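Local coordinates for uncharacterized protein (Parabacteroides merdae ATCC 43184, PDB 5BMT) that is of unknown function but is probably a bacterial lipoprotein with an N-terminal OB-type domain and a larger beta-rich region of immunoglobulin-like fold, at residues Leu29-Leu34 / Ala53-Asp58; Ala84-Ser89 / Lys134-Met139. One frame throughout, in Å; residues are numbered along the deposited sequence.

Interaction 1 (Leu29-Leu34 / Ala53-Asp58); sequences LGYYPL and ANFTVD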
ATOM      1  N   LEU A  29       4.281   7.841  -4.577  1.00 12.00           N
ATOM      2  CA  LEU A  29       3.361   7.374  -5.617  1.00 11.83           C
ATOM      3  C   LEU A  29       2.936   8.580  -6.498  1.00 15.32           C
ATOM      4  O   LEU A  29       2.533   9.612  -5.967  1.00 15.82           O
ATOM      5  CB  LEU A  29       2.119   6.778  -4.928  1.00 11.97           C
ATOM      6  CG  LEU A  29       1.017   6.246  -5.856  1.00 14.79           C
ATOM      7  CD1 LEU A  29       1.528   5.057  -6.701  1.00 16.22           C
ATOM      8  CD2 LEU A  29      -0.227   5.872  -5.052  1.00 17.87           C
ATOM      9  N   GLY A  30       3.059   8.440  -7.809  1.00 14.70           N
ATOM     10  CA  GLY A  30       2.670   9.504  -8.738  1.00 15.72           C
ATOM     11  C   GLY A  30       3.594  10.701  -8.839  1.00 17.47           C
ATOM     12  O   GLY A  30       3.260  11.661  -9.529  1.00 16.53           O
ATOM     13  N   TYR A  31       4.808  10.638  -8.237  1.00 14.79           N
ATOM     14  CA  TYR A  31       5.737  11.749  -8.293  1.00 14.09           C
ATOM     15  C   TYR A  31       7.137  11.255  -8.580  1.00 16.21           C
ATOM     16  O   TYR A  31       7.393  10.054  -8.571  1.00 16.79           O
ATOM     17  CB  TYR A  31       5.723  12.542  -6.949  1.00 15.01           C
ATOM     18  CG  TYR A  31       6.058  14.005  -7.111  1.00 14.79           C
ATOM     19  CD1 TYR A  31       5.089  14.918  -7.513  1.00 15.39           C
ATOM     20  CD2 TYR A  31       7.338  14.486  -6.846  1.00 15.69           C
ATOM     21  CE1 TYR A  31       5.387  16.270  -7.675  1.00 16.07           C
ATOM     22  CE2 TYR A  31       7.652  15.840  -7.013  1.00 16.58           C
ATOM     23  CZ  TYR A  31       6.662  16.731  -7.405  1.00 17.16           C
ATOM     24  OH  TYR A  31       6.933  18.062  -7.547  1.00 18.28           O
ATOM     25  N   TYR A  32       8.033  12.188  -8.836  1.00 14.47           N
ATOM     26  CA  TYR A  32       9.444  11.898  -9.031  1.00 14.25           C
ATOM     27  C   TYR A  32      10.135  11.559  -7.723  1.00 15.79           C
ATOM     28  O   TYR A  32       9.662  11.990  -6.660  1.00 14.30           O
ATOM     29  CB  TYR A  32      10.116  13.169  -9.554  1.00 16.68           C
ATOM     30  CG  TYR A  32       9.719  13.545 -10.950  1.00 20.56           C
ATOM     31  CD1 TYR A  32      10.121  12.777 -12.039  1.00 23.01           C
ATOM     32  CD2 TYR A  32       8.981  14.694 -11.194  1.00 22.64           C
ATOM     33  CE1 TYR A  32       9.819  13.164 -13.347  1.00 25.83           C
ATOM     34  CE2 TYR A  32       8.669  15.086 -12.494  1.00 24.52           C
ATOM     35  CZ  TYR A  32       9.104  14.329 -13.566  1.00 31.67           C
ATOM     36  OH  TYR A  32       8.775  14.715 -14.844  1.00 29.92           O
ATOM     37  N   PRO A  33      11.324  10.926  -7.790  1.00 13.56           N
ATOM     38  CA  PRO A  33      12.090  10.696  -6.548  1.00 13.74           C
ATOM     39  C   PRO A  33      12.540  12.029  -5.962  1.00 14.31           C
ATOM     40  O   PRO A  33      12.857  12.975  -6.696  1.00 14.22           O
ATOM     41  CB  PRO A  33      13.305   9.868  -7.004  1.00 15.50           C
ATOM     42  CG  PRO A  33      12.877   9.254  -8.336  1.00 18.52           C
ATOM     43  CD  PRO A  33      12.010  10.351  -8.963  1.00 16.16           C
ATOM     44  N   LEU A  34      12.570  12.088  -4.622  1.00 12.96           N
ATOM     45  CA  LEU A  34      12.929  13.299  -3.900  1.00 13.16           C
ATOM     46  C   LEU A  34      14.023  13.080  -2.911  1.00 13.45           C
ATOM     47  O   LEU A  34      14.027  12.069  -2.217  1.00 13.80           O
ATOM     48  CB  LEU A  34      11.711  13.806  -3.108  1.00 13.69           C
ATOM     49  CG  LEU A  34      10.424  14.007  -3.924  1.00 15.82           C
ATOM     50  CD1 LEU A  34       9.295  14.385  -3.001  1.00 17.25           C
ATOM     51  CD2 LEU A  34      10.627  15.060  -5.004  1.00 17.80           C
ATOM     52  N   ALA A  53       4.113  11.120   3.109  1.00 13.96           N
ATOM     53  CA  ALA A  53       4.980  12.289   3.115  1.00 14.64           C
ATOM     54  C   ALA A  53       4.279  13.513   2.636  1.00 18.28           C
ATOM     55  O   ALA A  53       3.468  13.425   1.726  1.00 17.97           O
ATOM     56  CB  ALA A  53       6.164  12.019   2.206  1.00 16.13           C
ATOM     57  N   ASN A  54       4.624  14.667   3.228  1.00 16.57           N
ATOM     58  CA  ASN A  54       4.120  15.945   2.743  0.50 16.26           C
ATOM     59  C   ASN A  54       5.349  16.721   2.285  1.00 19.86           C
ATOM     60  O   ASN A  54       6.366  16.744   2.976  1.00 21.08           O
ATOM     61  CB  ASN A  54       3.261  16.691   3.770  0.50 18.30           C
ATOM     62  CG  ASN A  54       4.014  17.200   4.963  0.50 36.57           C
ATOM     63  OD1 ASN A  54       4.392  18.375   5.032  0.50 34.60           O
ATOM     64  ND2 ASN A  54       4.256  16.325   5.915  0.50 26.69           N
ATOM     65  N   PHE A  55       5.309  17.219   1.036  1.00 16.16           N
ATOM     66  CA  PHE A  55       6.509  17.850   0.527  1.00 16.01           C
ATOM     67  C   PHE A  55       6.219  18.968  -0.448  1.00 17.04           C
ATOM     68  O   PHE A  55       5.123  19.052  -1.017  1.00 17.86           O
ATOM     69  CB  PHE A  55       7.363  16.774  -0.202  1.00 16.64           C
ATOM     70  CG  PHE A  55       6.621  15.942  -1.228  1.00 16.16           C
ATOM     71  CD1 PHE A  55       6.498  16.376  -2.552  1.00 17.67           C
ATOM     72  CD2 PHE A  55       6.036  14.730  -0.872  1.00 17.20           C
ATOM     73  CE1 PHE A  55       5.831  15.582  -3.497  1.00 17.93           C
ATOM     74  CE2 PHE A  55       5.328  13.977  -1.804  1.00 19.51           C
ATOM     75  CZ  PHE A  55       5.247  14.400  -3.109  1.00 18.21           C
ATOM     76  N   THR A  56       7.245  19.791  -0.670  1.00 16.80           N
ATOM     77  CA  THR A  56       7.212  20.880  -1.636  0.50 16.47           C
ATOM     78  C   THR A  56       8.549  20.930  -2.359  1.00 19.48           C
ATOM     79  O   THR A  56       9.603  20.763  -1.728  1.00 18.90           O
ATOM     80  CB  THR A  56       6.897  22.209  -0.947  0.50 18.77           C
ATOM     81  OG1 THR A  56       5.777  22.045  -0.078  0.50 19.78           O
ATOM     82  CG2 THR A  56       6.636  23.331  -1.935  0.50 14.03           C
ATOM     83  N   VAL A  57       8.497  21.157  -3.672  1.00 18.11           N
ATOM     84  CA  VAL A  57       9.675  21.288  -4.525  1.00 16.65           C
ATOM     85  C   VAL A  57       9.754  22.732  -5.006  1.00 21.03           C
ATOM     86  O   VAL A  57       8.764  23.249  -5.541  1.00 21.56           O
ATOM     87  CB  VAL A  57       9.632  20.315  -5.728  1.00 18.82           C
ATOM     88  CG1 VAL A  57      10.790  20.572  -6.704  1.00 18.01           C
ATOM     89  CG2 VAL A  57       9.623  18.861  -5.253  1.00 18.01           C
ATOM     90  N   ASP A  58      10.935  23.363  -4.864  1.00 18.93           N
ATOM     91  CA  ASP A  58      11.211  24.690  -5.423  1.00 19.38           C
ATOM     92  C   ASP A  58      11.928  24.435  -6.739  1.00 23.04           C
ATOM     93  O   ASP A  58      13.118  24.144  -6.750  1.00 22.82           O
ATOM     94  CB  ASP A  58      12.061  25.518  -4.439  1.00 21.01           C
ATOM     95  CG  ASP A  58      12.402  26.930  -4.929  1.00 34.22           C
ATOM     96  OD1 ASP A  58      11.990  27.290  -6.065  1.00 34.71           O
ATOM     97  OD2 ASP A  58      13.124  27.647  -4.204  1.00 36.03           O
TER
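This contact belongs to the core of the N-terminal domain, which falls in an OB-type family and is built on a mixed five-stranded sheet. Residues 29-34 link strand 24-28 to the short edge strand 34-35. Residues 53-58 lie on strand 50-57, the middle strand of that sheet. No hydrogen bond joins the two segments. Four side chains carry the contact.

F55 meets both Y31 and L34. Its CG takes the crowded position between the backbone N and the carbonyl carbon (chi1 51°). The ring then offers an edge to Y31 and a face to L34. The aromatic pair is edge-to-face, with the centroids 5.1 Å apart and the planes at 60°. F55 CE1 sits over the centre of the Y31 ring, and its closest atom there is Y31 CD2 at 3.8 Å. L34 makes a CH-pi contact: CD1 stands over the F55 face, 3.5 Å from the ring centroid and 16° off the normal. The methyl is shifted toward the rim, close to F55 CD1.

V57, two residues on from F55, also points toward 29-34. T56 between them points away. Y31 and F55 both touch L10 of strand 10-18, and V57 touches Y73 and A75 of strand 73-79. An alanine at Y31 would probably loosen the loop against strand 50-57, because the ring face that receives F55 CE1 and the hydroxyl beside V57 would both be lost. L34 also packs on I26 and P28, so the strand before the loop meets the same cluster. V57 CG2 completes it, 3.6 Å from Y31 OH and 3.9 Å from L34 CD2.

Interaction 2 (Ala84-Ser89 / Lys134-Met139); sequences AKYDLS and KNTYIM
The touching parts, 86-89 and 135-139, run in roughly the same direction, 41° apart. The backbones draw together along them: the CA atoms of Y86 and Y137 are 7.3 Å apart, those of L88 and M139 5.3 Å. At the close end S89 N donates to M139 O at 2.8 Å. The bond is fairly straight (162°) and arrives nearly along the C=O axis. One water bridges the two segments beside it: it donates to D87 O, accepts from M139 N and also bonds S89 OG.

Where the backbones stand farther apart, the Y86 side chain fills the gap. Its CG is anti to the carbonyl carbon, and the ring lies along the 134-139 strand, its hydroxyl pointing back toward N135 and T136. Y137 CB stands over the centre of the Y86 ring, 4.1 Å from its centroid. The Y137 ring turns an edge to the same face in an offset edge-to-face pair, with the planes at 82°. A second water, in the plane of the Y86 ring, bonds the Y86 hydroxyl at 2.6 Å and donates to N135 O.

Y137 OH accepts a bond from N135 ND2 at 3.1 Å. It is also bonded to D179 of strand 173-184. N135 OD1 is held by Q133. Beside the backbone bond, in the conformers described, L88 CD1 meets CG of M139, a selenomethionine, at a tight 3.5 Å.

A single direct backbone bond and two waters thus satisfy polar groups along the converging strands, while the Y86 ring joins the wide end, packing on both the Y137 side chain and the backbone beside it. The two bonds on Y137 OH hold the hydroxyl in place; with N135 ND2 donating, it probably gives its own proton to the D179 carboxylate.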
ATOM      1  N   ALA A  84       2.955   0.118   9.408  1.00 13.15           N
ATOM      2  CA  ALA A  84       3.150  -1.256   9.826  1.00 12.50           C
ATOM      3  C   ALA A  84       3.301  -2.141   8.576  1.00 13.50           C
ATOM      4  O   ALA A  84       2.585  -1.920   7.582  1.00 14.54           O
ATOM      5  CB  ALA A  84       1.952  -1.702  10.656  1.00 14.79           C
ATOM      6  N   LYS A  85       4.227  -3.104   8.632  1.00 14.39           N
ATOM      7  CA  LYS A  85       4.606  -3.969   7.515  1.00 14.75           C
ATOM      8  C   LYS A  85       4.077  -5.381   7.641  1.00 16.47           C
ATOM      9  O   LYS A  85       4.205  -6.010   8.702  1.00 18.95           O
ATOM     10  CB  LYS A  85       6.154  -4.098   7.484  1.00 20.21           C
ATOM     11  CG  LYS A  85       6.879  -2.792   7.502  1.00 26.31           C
ATOM     12  CD  LYS A  85       8.383  -3.018   7.657  1.00 30.87           C
ATOM     13  CE  LYS A  85       9.101  -1.731   7.344  1.00 30.89           C
ATOM     14  NZ  LYS A  85       8.983  -0.780   8.480  1.00 42.38           N
ATOM     15  N   TYR A  86       3.509  -5.882   6.544  1.00 12.96           N
ATOM     16  CA  TYR A  86       2.990  -7.250   6.500  1.00 13.55           C
ATOM     17  C   TYR A  86       3.506  -7.982   5.294  1.00 15.39           C
ATOM     18  O   TYR A  86       3.828  -7.374   4.265  1.00 15.76           O
ATOM     19  CB  TYR A  86       1.438  -7.237   6.477  1.00 14.19           C
ATOM     20  CG  TYR A  86       0.911  -6.672   7.766  1.00 13.84           C
ATOM     21  CD1 TYR A  86       0.738  -7.485   8.885  1.00 15.24           C
ATOM     22  CD2 TYR A  86       0.650  -5.303   7.897  1.00 14.44           C
ATOM     23  CE1 TYR A  86       0.343  -6.950  10.111  1.00 15.37           C
ATOM     24  CE2 TYR A  86       0.250  -4.760   9.114  1.00 14.44           C
ATOM     25  CZ  TYR A  86       0.092  -5.585  10.214  1.00 17.83           C
ATOM     26  OH  TYR A  86      -0.294  -5.046  11.420  1.00 20.73           O
ATOM     27  N   ASP A  87       3.574  -9.301   5.397  1.00 14.05           N
ATOM     28  CA  ASP A  87       3.901 -10.124   4.253  1.00 12.69           C
ATOM     29  C   ASP A  87       2.661 -10.304   3.401  1.00 15.02           C
ATOM     30  O   ASP A  87       1.537 -10.024   3.864  1.00 16.13           O
ATOM     31  CB  ASP A  87       4.326 -11.517   4.786  1.00 14.73           C
ATOM     32  CG  ASP A  87       5.577 -11.453   5.634  1.00 16.74           C
ATOM     33  OD1 ASP A  87       6.468 -10.620   5.328  1.00 17.92           O
ATOM     34  OD2 ASP A  87       5.684 -12.259   6.590  1.00 19.43           O
ATOM     35  N   LEU A  88       2.855 -10.754   2.160  1.00 14.29           N
ATOM     36  CA  LEU A  88       1.725 -11.127   1.328  0.50 14.74           C
ATOM     37  C   LEU A  88       1.729 -12.648   1.357  1.00 15.89           C
ATOM     38  O   LEU A  88       2.682 -13.270   0.898  1.00 16.01           O
ATOM     39  CB  LEU A  88       1.769 -10.532  -0.088  0.50 15.72           C
ATOM     40  CG  LEU A  88       0.744 -11.114  -1.074  0.50 21.87           C
ATOM     41  CD1 LEU A  88      -0.684 -10.964  -0.609  0.50 22.72           C
ATOM     42  CD2 LEU A  88       0.874 -10.488  -2.394  0.50 24.92           C
ATOM     43  N   SER A  89       0.689 -13.213   1.976  1.00 14.49           N
ATOM     44  CA  SER A  89       0.556 -14.645   2.206  0.50 14.41           C
ATOM     45  C   SER A  89      -0.071 -15.357   1.004  1.00 16.88           C
ATOM     46  O   SER A  89      -1.071 -14.881   0.459  1.00 17.82           O
ATOM     47  CB  SER A  89      -0.294 -14.859   3.453  0.50 15.56           C
ATOM     48  OG  SER A  89       0.245 -14.154   4.561  0.50 16.98           O
ATOM     49  N   LYS A 134      -5.672  -1.142  18.290  1.00 19.22           N
ATOM     50  CA  LYS A 134      -4.611  -1.608  17.415  1.00 18.30           C
ATOM     51  C   LYS A 134      -5.071  -2.890  16.751  1.00 18.75           C
ATOM     52  O   LYS A 134      -5.631  -3.764  17.412  1.00 19.67           O
ATOM     53  CB  LYS A 134      -3.296  -1.844  18.183  1.00 20.68           C
ATOM     54  CG  LYS A 134      -2.713  -0.577  18.830  1.00 34.37           C
ATOM     55  CD  LYS A 134      -1.868   0.238  17.846  1.00 44.31           C
ATOM     56  CE  LYS A 134      -1.405   1.553  18.425  1.00 56.28           C
ATOM     57  NZ  LYS A 134      -2.425   2.612  18.237  1.00 64.16           N
ATOM     58  N   ASN A 135      -4.812  -2.995  15.448  1.00 16.62           N
ATOM     59  CA  ASN A 135      -5.167  -4.168  14.669  1.00 16.26           C
ATOM     60  C   ASN A 135      -3.941  -4.768  14.041  1.00 18.59           C
ATOM     61  O   ASN A 135      -2.948  -4.054  13.816  1.00 18.63           O
ATOM     62  CB  ASN A 135      -6.126  -3.790  13.533  1.00 15.98           C
ATOM     63  CG  ASN A 135      -7.334  -2.997  13.921  1.00 17.68           C
ATOM     64  OD1 ASN A 135      -7.846  -3.108  15.032  1.00 19.03           O
ATOM     65  ND2 ASN A 135      -7.929  -2.334  12.947  1.00 19.18           N
ATOM     66  N   THR A 136      -4.029  -6.047  13.674  1.00 15.65           N
ATOM     67  CA  THR A 136      -3.037  -6.687  12.819  1.00 15.69           C
ATOM     68  C   THR A 136      -3.803  -7.259  11.636  1.00 16.22           C
ATOM     69  O   THR A 136      -5.041  -7.404  11.687  1.00 18.20           O
ATOM     70  CB  THR A 136      -2.119  -7.690  13.497  1.00 22.49           C
ATOM     71  OG1 THR A 136      -2.913  -8.677  14.129  1.00 26.16           O
ATOM     72  CG2 THR A 136      -1.107  -6.984  14.429  1.00 26.56           C
ATOM     73  N   TYR A 137      -3.077  -7.545  10.575  1.00 14.35           N
ATOM     74  CA  TYR A 137      -3.693  -7.900   9.314  1.00 13.97           C
ATOM     75  C   TYR A 137      -3.091  -9.100   8.666  1.00 17.13           C
ATOM     76  O   TYR A 137      -1.969  -9.503   8.956  1.00 17.25           O
ATOM     77  CB  TYR A 137      -3.521  -6.705   8.327  1.00 13.20           C
ATOM     78  CG  TYR A 137      -4.213  -5.448   8.814  1.00 12.91           C
ATOM     79  CD1 TYR A 137      -5.551  -5.203   8.509  1.00 14.35           C
ATOM     80  CD2 TYR A 137      -3.544  -4.519   9.625  1.00 13.51           C
ATOM     81  CE1 TYR A 137      -6.217  -4.090   9.017  1.00 14.00           C
ATOM     82  CE2 TYR A 137      -4.204  -3.404  10.144  1.00 14.50           C
ATOM     83  CZ  TYR A 137      -5.539  -3.191   9.827  1.00 14.86           C
ATOM     84  OH  TYR A 137      -6.217  -2.101  10.343  1.00 15.60           O
ATOM     85  N   ILE A 138      -3.864  -9.671   7.745  1.00 14.84           N
ATOM     86  CA  ILE A 138      -3.405 -10.730   6.894  1.00 15.35           C
ATOM     87  C   ILE A 138      -3.871 -10.397   5.485  1.00 16.53           C
ATOM     88  O   ILE A 138      -5.075 -10.210   5.246  1.00 15.82           O
ATOM     89  CB  ILE A 138      -3.847 -12.167   7.355  1.00 19.62           C
ATOM     90  CG1 ILE A 138      -3.523 -13.238   6.298  1.00 22.63           C
ATOM     91  CG2 ILE A 138      -5.330 -12.246   7.702  1.00 19.87           C
ATOM     92  CD1 ILE A 138      -2.248 -13.686   6.373  1.00 34.45           C
HETATM   93  N   MSE A 139      -2.920 -10.294   4.568  1.00 14.10           N
HETATM   94  CA  MSE A 139      -3.187 -10.097   3.151  0.65 12.50           C
HETATM   95  C   MSE A 139      -2.846 -11.410   2.486  1.00 16.56           C
HETATM   96  O   MSE A 139      -1.710 -11.872   2.601  1.00 16.57           O
HETATM   97  CB  MSE A 139      -2.368  -8.923   2.584  0.65 13.27           C
HETATM   98  CG  MSE A 139      -2.642  -8.673   1.113  0.65 15.64           C
HETATM   99 SE   MSE A 139      -4.336  -7.807   0.756  0.49 18.61          SE
HETATM  100  CE  MSE A 139      -3.747  -6.057   0.192  0.65 16.53           C
TER
HETATM  101  O   HOH W   1      -1.241  -2.689  11.964  1.00 20.19           O
HETATM  102  O   HOH W   2      -0.227 -11.179   5.472  1.00 23.28           O

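How the interactions relate
From the N terminus, interaction 1 comes first. It closes a loop from the residues after strand 24-28 to strand 50-57, across 18 intervening residues that include helix 37-40. Strand 73-79 then joins the same five-stranded sheet. Interaction 2 opens at 84-89, soon after that strand, and closes a longer loop of 44 residues, through strands 101-102 to 128-131, at 134-139. The contacts are in series, neither nested nor crossed. Interaction 1 ties the loop before strand 34-35, and the start of that strand, to strand 50-57. Interaction 2 joins two strands of the large mixed sheet. Their centres are about 26 Å apart, on opposite sides of the chain's centre, and they do not touch.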